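Local coordinates for putative lipoprotein (Bacteroides fragilis, PDB 3NQI), which is of unknown function but, as a putative bacterial lipoprotein, is probably tethered to the cell envelope by a lipid anchor, at residues N226-D230 / T231-E235. Residues are numbered along the deposited sequence; the frame is centred on the assembly and turned at random.
Sequences NKLED and TSTIE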
loop_
_atom_site.group_PDB
_atom_site.type_symbol
_atom_site.label_atom_id
_atom_site.label_comp_id
_atom_site.label_asym_id
_atom_site.label_seq_id
_atom_site.Cartn_x
_atom_site.Cartn_y
_atom_site.Cartn_z
ATOM N N ASN A 226 -18.845 -7.483 5.511
ATOM C CA ASN A 226 -17.519 -7.827 5.903
ATOM C C ASN A 226 -17.324 -9.277 6.250
ATOM O O ASN A 226 -16.429 -9.615 7.008
ATOM C CB ASN A 226 -17.125 -6.963 7.101
ATOM C CG ASN A 226 -15.647 -6.615 7.064
ATOM O OD1 ASN A 226 -15.143 -6.245 6.011
ATOM N ND2 ASN A 226 -14.952 -6.746 8.199
ATOM N N LYS A 227 -18.151 -10.155 5.683
ATOM C CA LYS A 227 -18.046 -11.579 5.984
ATOM C C LYS A 227 -17.223 -12.291 4.903
ATOM O O LYS A 227 -17.609 -12.314 3.720
ATOM C CB LYS A 227 -19.439 -12.170 6.080
ATOM C CG LYS A 227 -20.245 -11.690 7.318
ATOM C CD LYS A 227 -21.699 -12.207 7.316
ATOM C CE LYS A 227 -22.519 -11.610 6.173
ATOM N NZ LYS A 227 -23.971 -11.868 6.311
ATOM N N LEU A 228 -16.081 -12.870 5.288
ATOM C CA LEU A 228 -15.200 -13.511 4.301
ATOM C C LEU A 228 -15.916 -14.683 3.594
ATOM O O LEU A 228 -15.880 -14.792 2.361
ATOM C CB LEU A 228 -13.923 -14.053 4.973
ATOM C CG LEU A 228 -12.846 -14.628 4.068
ATOM C CD1 LEU A 228 -12.347 -13.551 3.080
ATOM C CD2 LEU A 228 -11.672 -15.171 4.877
ATOM N N GLU A 229 -16.554 -15.541 4.384
ATOM C CA GLU A 229 -17.267 -16.745 3.878
ATOM C C GLU A 229 -18.662 -16.483 3.319
ATOM O O GLU A 229 -19.433 -17.396 3.163
ATOM C CB GLU A 229 -17.374 -17.830 4.958
ATOM C CG GLU A 229 -16.034 -18.306 5.530
ATOM C CD GLU A 229 -15.046 -18.749 4.443
ATOM O OE1 GLU A 229 -15.436 -19.523 3.519
ATOM O OE2 GLU A 229 -13.869 -18.313 4.512
ATOM N N ASP A 230 -18.976 -15.244 3.008
ATOM C CA ASP A 230 -20.217 -14.897 2.358
ATOM C C ASP A 230 -20.165 -15.239 0.855
ATOM O O ASP A 230 -19.107 -15.150 0.201
ATOM C CB ASP A 230 -20.467 -13.405 2.552
ATOM C CG ASP A 230 -21.858 -12.995 2.191
ATOM O OD1 ASP A 230 -22.764 -13.187 3.004
ATOM O OD2 ASP A 230 -22.030 -12.450 1.091
ATOM N N THR A 231 -21.324 -15.592 0.282
ATOM C CA THR A 231 -21.372 -15.860 -1.136
ATOM C C THR A 231 -21.107 -14.573 -1.959
ATOM O O THR A 231 -20.881 -14.684 -3.157
ATOM C CB THR A 231 -22.677 -16.595 -1.590
ATOM O OG1 THR A 231 -23.806 -15.835 -1.183
ATOM C CG2 THR A 231 -22.766 -17.982 -0.937
ATOM N N SER A 232 -21.110 -13.383 -1.343
ATOM C CA SER A 232 -20.722 -12.166 -2.068
ATOM C C SER A 232 -19.212 -11.909 -2.153
ATOM O O SER A 232 -18.799 -10.961 -2.827
ATOM C CB SER A 232 -21.378 -10.927 -1.479
ATOM O OG SER A 232 -22.731 -10.872 -1.879
ATOM N N THR A 233 -18.405 -12.687 -1.436
ATOM C CA THR A 233 -16.966 -12.530 -1.459
ATOM C C THR A 233 -16.493 -13.112 -2.784
ATOM O O THR A 233 -16.814 -14.251 -3.103
ATOM C CB THR A 233 -16.289 -13.260 -0.286
ATOM O OG1 THR A 233 -16.784 -12.720 0.947
ATOM C CG2 THR A 233 -14.702 -13.115 -0.344
ATOM N N ILE A 234 -15.767 -12.314 -3.568
ATOM C CA ILE A 234 -15.225 -12.762 -4.836
ATOM C C ILE A 234 -13.716 -12.583 -4.826
ATOM O O ILE A 234 -13.131 -11.873 -3.988
ATOM C CB ILE A 234 -15.822 -11.971 -6.025
ATOM C CG1 ILE A 234 -15.514 -10.479 -5.899
ATOM C CG2 ILE A 234 -17.349 -12.224 -6.143
ATOM C CD1 ILE A 234 -15.537 -9.694 -7.198
ATOM N N GLU A 235 -13.069 -13.232 -5.773
ATOM C CA GLU A 235 -11.683 -12.991 -6.009
ATOM C C GLU A 235 -11.559 -12.023 -7.136
ATOM O O GLU A 235 -12.226 -12.138 -8.156
ATOM C CB GLU A 235 -10.987 -14.293 -6.315
ATOM C CG GLU A 235 -9.517 -14.159 -6.489
ATOM C CD GLU A 235 -8.817 -15.429 -6.016
ATOM O OE1 GLU A 235 -9.096 -15.903 -4.876
ATOM O OE2 GLU A 235 -8.026 -15.950 -6.790
HETATM O O HOH W 1 -17.723 -16.604 -1.561
#
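Thr233 and Asp230 hold together the bend that leads into strand 234-241, where two type I beta turns, Lys227 to Asp230 and Asp230 to Thr233, follow one another, Asp230 closing the first and opening the second. The backbone bond of the second turn runs from Thr233 N to Asp230 O at 3.0 Å and is fairly straight (163°); that of the first, from Asp230 N to Lys227 O, is weak.

Two side chains bond to the backbone. Asp230 has CG anti to its own N (chi1 -167°), which carries the carboxylate forward over the turn, and Ser232 N reaches OD2 at 2.8 Å from above the carboxylate plane. This is an Asx turn laid over the type I turn, a role suited to a short acidic side chain. Thr233 OG1 reaches back and donates to Leu228 O at 2.7 Å, approaching above the carbonyl plane, and also takes a hydrogen bond from Asn222 ND2.

A water donates to both Asp230 O and Thr233 O. Apolar contact is slight: Thr233 CG2 lies 4.2 Å from Leu228 CD1, and both side chains touch Gln220 of strand 214-221. Lys227 NZ, on an exposed side chain, and Asp230 OD1 form a long salt bridge (3.8 Å).

Thr233 thus uses its hydroxyl to tie Leu228 O to Asn222, while its methyl adds only a light touch on Leu228, so this surface connection between antiparallel strands is shaped chiefly by directional polar bonds.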